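Local coordinates for metagenomic carboxyl esterase MGS0156 (Uncultured organism, PDB 5D8M), which probably hydrolyses carboxylic esters as an esterase of the alpha/beta-hydrolase type, at residues V90-L95 / I152-H157; S104-D109 / A301-F306. All blocks are in the same frame, centred on the assembly; numbering follows the deposited sequence.

Interaction 1 of 2, residues V90-L95 / I152-H157; sequences VLVPGL and IVFVTH
V90 holds CG1 anti to its backbone N (chi1 -176°), while F154 turns CG anti to its own carbonyl carbon (chi1 -73°), and the two side chains lie alongside each other, pointing the same way. V90 CG1 lies 3.7 Å from F154 CE1; its other branch crosses obliquely to I152, two residues before F154, V90 CG2 meeting I152 CG2 at 3.9 Å. V92 repeats V90's torsion, which brings its CG2 to the edge of the F154 ring, near the ring plane. An alanine in place of V90 would remove both methyls and would probably leave the F154 ring and I152 less firmly packed. On the reverse face L91 CD2 reaches V155 CB at 3.8 Å. The beta-branched valines suit these extended positions, and the F154 ring packs against both V90 and V92.

The strands run parallel, inclined by 22°. V90 N donates to V153 O (2.9 Å) and V155 N to V90 O (2.8 Å), both donors standing above the carbonyl plane. V92 N then binds V155 O, and H157 N approaches V92 O (3.0 Å) nearly along its C=O axis. Beyond P93, which carries no N-H, a water takes over: it accepts from G94 N at 2.9 Å and also bonds H157 ND1, in the plane of the imidazole, whose NE2 is held by H299 O. By position in the parallel sheet, 87-92 and 151-157 are consistent with the strands that, in alpha/beta-hydrolases, lead into the oxyanion-hole loop and the nucleophile elbow.

T156 OG1 is satisfied by V182 O of strand 178-184, which flanks 151-157. Strand 120-123 lies beyond 87-92, and helices 132-143 and 159-170 cover V92 and F154 through I139 and V164.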
# COMPACT_ATOMS: atom_id res chain seq x y z
N VAL A 90 10.05 -2.33 -6.98
CA VAL A 90 9.06 -2.22 -8.03
C VAL A 90 7.78 -1.65 -7.41
O VAL A 90 7.10 -2.32 -6.63
CB VAL A 90 8.80 -3.58 -8.69
CG1 VAL A 90 7.82 -3.41 -9.85
CG2 VAL A 90 10.15 -4.18 -9.18
N LEU A 91 7.50 -0.41 -7.77
CA LEU A 91 6.41 0.37 -7.21
C LEU A 91 5.13 0.16 -8.02
O LEU A 91 5.12 0.37 -9.20
CB LEU A 91 6.77 1.85 -7.21
CG LEU A 91 8.14 2.22 -6.63
CD1 LEU A 91 8.49 3.72 -6.90
CD2 LEU A 91 8.15 1.92 -5.14
N VAL A 92 4.06 -0.28 -7.36
CA VAL A 92 2.81 -0.52 -8.03
C VAL A 92 1.71 0.27 -7.35
O VAL A 92 1.38 -0.01 -6.18
CB VAL A 92 2.44 -2.02 -8.01
CG1 VAL A 92 1.17 -2.26 -8.80
CG2 VAL A 92 3.61 -2.86 -8.55
N PRO A 93 1.10 1.23 -8.07
CA PRO A 93 0.07 2.08 -7.48
C PRO A 93 -1.31 1.47 -7.51
O PRO A 93 -1.49 0.37 -8.02
CB PRO A 93 0.10 3.34 -8.35
CG PRO A 93 0.43 2.80 -9.69
CD PRO A 93 1.44 1.67 -9.44
N GLY A 94 -2.29 2.22 -7.02
CA GLY A 94 -3.64 1.71 -6.87
C GLY A 94 -4.72 2.34 -7.74
O GLY A 94 -4.47 2.83 -8.83
N LEU A 95 -5.96 2.27 -7.24
CA LEU A 95 -7.13 2.73 -7.94
C LEU A 95 -7.03 4.22 -8.28
O LEU A 95 -6.73 5.03 -7.41
CB LEU A 95 -8.39 2.47 -7.09
CG LEU A 95 -9.75 2.65 -7.75
CD1 LEU A 95 -9.93 1.57 -8.80
CD2 LEU A 95 -10.86 2.57 -6.71
N ILE A 152 14.07 -8.52 -6.66
CA ILE A 152 12.81 -7.82 -6.86
C ILE A 152 12.01 -7.70 -5.56
O ILE A 152 11.65 -8.71 -4.94
CB ILE A 152 11.96 -8.53 -7.93
CG1 ILE A 152 12.70 -8.52 -9.27
CG2 ILE A 152 10.59 -7.88 -8.04
CD1 ILE A 152 12.99 -7.10 -9.80
N VAL A 153 11.77 -6.46 -5.14
CA VAL A 153 10.94 -6.19 -3.98
C VAL A 153 9.79 -5.27 -4.38
O VAL A 153 10.00 -4.09 -4.65
CB VAL A 153 11.76 -5.55 -2.83
CG1 VAL A 153 10.83 -5.13 -1.66
CG2 VAL A 153 12.83 -6.53 -2.35
N PHE A 154 8.57 -5.80 -4.45
CA PHE A 154 7.41 -4.97 -4.75
C PHE A 154 7.11 -4.07 -3.56
O PHE A 154 7.16 -4.52 -2.42
CB PHE A 154 6.17 -5.82 -5.06
CG PHE A 154 6.22 -6.51 -6.41
CD1 PHE A 154 5.91 -5.81 -7.56
CD2 PHE A 154 6.56 -7.86 -6.52
CE1 PHE A 154 5.93 -6.42 -8.82
CE2 PHE A 154 6.58 -8.48 -7.77
CZ PHE A 154 6.26 -7.76 -8.92
N VAL A 155 6.84 -2.80 -3.86
CA VAL A 155 6.29 -1.88 -2.87
C VAL A 155 5.02 -1.32 -3.47
O VAL A 155 5.06 -0.66 -4.51
CB VAL A 155 7.26 -0.75 -2.52
CG1 VAL A 155 6.65 0.15 -1.46
CG2 VAL A 155 8.59 -1.35 -2.00
N THR A 156 3.90 -1.66 -2.85
CA THR A 156 2.60 -1.50 -3.49
C THR A 156 1.74 -0.60 -2.64
O THR A 156 1.95 -0.51 -1.42
CB THR A 156 1.91 -2.89 -3.69
OG1 THR A 156 1.62 -3.49 -2.42
CG2 THR A 156 2.83 -3.85 -4.43
N HIS A 157 0.76 0.05 -3.26
CA HIS A 157 -0.16 0.93 -2.54
C HIS A 157 -1.60 0.59 -2.94
O HIS A 157 -1.89 0.38 -4.13
CB HIS A 157 0.16 2.41 -2.84
CG HIS A 157 -0.76 3.39 -2.17
ND1 HIS A 157 -1.52 4.30 -2.88
CD2 HIS A 157 -1.03 3.62 -0.87
CE1 HIS A 157 -2.21 5.05 -2.04
NE2 HIS A 157 -1.92 4.67 -0.81
O HOH W 1 -1.56 4.65 -5.55

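Interaction 2 of 2, residues S104-D109 / A301-F306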
# COMPACT_ATOMS: atom_id res chain seq x y z
N SER A 104 0.41 13.40 -9.54
CA SER A 104 0.99 12.51 -8.53
C SER A 104 1.45 11.18 -9.09
O SER A 104 0.69 10.53 -9.80
CB SER A 104 -0.03 12.25 -7.41
OG SER A 104 0.53 11.44 -6.38
N LEU A 105 2.68 10.79 -8.77
CA LEU A 105 3.20 9.47 -9.07
C LEU A 105 3.64 8.82 -7.78
O LEU A 105 4.23 9.49 -6.93
CB LEU A 105 4.39 9.56 -10.04
CG LEU A 105 4.08 10.16 -11.40
CD1 LEU A 105 5.39 10.37 -12.20
CD2 LEU A 105 3.09 9.23 -12.15
N LEU A 106 3.39 7.51 -7.66
CA LEU A 106 3.63 6.77 -6.42
C LEU A 106 5.05 7.00 -5.88
O LEU A 106 6.03 6.81 -6.59
CB LEU A 106 3.39 5.28 -6.66
CG LEU A 106 3.55 4.38 -5.42
CD1 LEU A 106 2.53 4.70 -4.40
CD2 LEU A 106 3.49 2.89 -5.79
N PHE A 107 5.14 7.42 -4.61
CA PHE A 107 6.42 7.62 -3.93
C PHE A 107 7.40 8.51 -4.68
O PHE A 107 8.62 8.36 -4.56
CB PHE A 107 7.08 6.26 -3.62
CG PHE A 107 6.56 5.62 -2.35
CD1 PHE A 107 6.77 6.24 -1.13
CD2 PHE A 107 5.86 4.42 -2.38
CE1 PHE A 107 6.28 5.69 0.04
CE2 PHE A 107 5.37 3.85 -1.22
CZ PHE A 107 5.59 4.47 -0.00
N ASP A 108 6.87 9.43 -5.48
CA ASP A 108 7.75 10.16 -6.40
C ASP A 108 8.83 10.95 -5.67
O ASP A 108 9.97 11.00 -6.11
CB ASP A 108 6.95 11.11 -7.29
CG ASP A 108 7.58 11.29 -8.66
OD1 ASP A 108 8.12 10.30 -9.24
OD2 ASP A 108 7.50 12.42 -9.18
N ASP A 109 8.46 11.58 -4.55
CA ASP A 109 9.40 12.39 -3.80
C ASP A 109 10.34 11.55 -2.91
O ASP A 109 11.26 12.08 -2.31
CB ASP A 109 8.64 13.42 -2.96
CG ASP A 109 7.60 12.79 -2.00
OD1 ASP A 109 7.23 11.57 -2.09
OD2 ASP A 109 7.12 13.59 -1.15
N ALA A 301 -1.50 10.34 1.90
CA ALA A 301 -0.25 10.90 2.44
C ALA A 301 0.84 9.85 2.58
O ALA A 301 2.02 10.14 2.42
CB ALA A 301 -0.52 11.56 3.79
N VAL A 302 0.47 8.61 2.88
CA VAL A 302 1.49 7.60 3.15
C VAL A 302 2.30 7.25 1.88
O VAL A 302 3.40 6.72 1.99
CB VAL A 302 0.83 6.33 3.79
CG1 VAL A 302 -0.02 5.55 2.74
CG2 VAL A 302 1.88 5.44 4.45
N ALA A 303 1.82 7.60 0.69
CA ALA A 303 2.47 7.08 -0.52
C ALA A 303 2.39 7.93 -1.78
O ALA A 303 3.22 7.75 -2.67
CB ALA A 303 1.90 5.69 -0.83
N MSE A 304 1.40 8.81 -1.89
CA MSE A 304 1.15 9.58 -3.11
C MSE A 304 1.32 11.07 -2.85
O MSE A 304 0.44 11.69 -2.25
CB MSE A 304 -0.28 9.32 -3.65
CG MSE A 304 -0.49 7.93 -4.21
SE MSE A 304 0.12 7.81 -6.05
CE MSE A 304 -1.29 8.79 -6.97
N PRO A 305 2.44 11.65 -3.31
CA PRO A 305 2.67 13.08 -3.14
C PRO A 305 1.82 13.92 -4.11
O PRO A 305 1.79 13.64 -5.31
CB PRO A 305 4.17 13.24 -3.46
CG PRO A 305 4.46 12.11 -4.43
CD PRO A 305 3.57 10.97 -3.99
N PHE A 306 1.16 14.95 -3.58
CA PHE A 306 0.48 15.95 -4.38
C PHE A 306 1.08 17.30 -4.02
O PHE A 306 1.01 17.72 -2.86
CB PHE A 306 -1.04 15.97 -4.11
CG PHE A 306 -1.78 14.77 -4.62
CD1 PHE A 306 -1.81 13.60 -3.90
CD2 PHE A 306 -2.48 14.83 -5.83
CE1 PHE A 306 -2.50 12.49 -4.38
CE2 PHE A 306 -3.17 13.74 -6.31
CZ PHE A 306 -3.16 12.56 -5.58
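Packing is tight where S104 meets M304, P305 and F306. S104 OG, anti to its backbone N, donates to P305 O at 2.8 Å from above the carbonyl plane, while S104 CB sits over the centre of the F306 ring, 3.6 Å from the centroid, in a CH-pi contact. A serine fits here because its small CH2 can rest on the ring while its hydroxyl binds a backbone oxygen. M304, present as selenomethionine, bends at chi2 and chi3 so that its CE comes within 3.3 Å of S104 OG. Residues L105 to D108 form a type II beta turn, closed by a weak D108 N to L105 O bond, with F107 in the left-handed position (phi 52°) usual for its third residue. The turn offers F107 N to A303 O, 2.7 Å away and nearly along the C=O axis. A303 also covers one face of the F107 ring with CA and CB; alanine's single methyl packs against both that ring and L106 CD1. V302 O, 3.6 Å from F107 CE1, is buried without a hydrogen-bond partner. The partly exposed side is looser: D109 OD1 merely rests 3.7 Å from P305 CG, and the polar end of D109 turns to R324 of helix 324-338 in a salt bridge through OD2. D108 likewise adds little, its CB touching the same proline ring while its carboxylate leads away.

Overall arrangement
From the N terminus the chain passes through 90-95, then 104-109, then 152-157, and reaches 301-306 last, so the two contacts cross. Interaction 1 closes a loop of 56 residues that holds helices 111-116 and 132-143 and strand 120-123, bringing two adjacent parallel strands of the sheet together. Interaction 2 closes a loop of 191 residues and joins the segment before helix 111-116 to the one after strand 290-293. Their centres lie 12 Å apart and they touch: L106 CD2 packs 3.5 Å from V92 C, and A303 CB 3.6 Å from H157 CD2. Between 90-95 and 104-109, C99 makes a disulfide with C213.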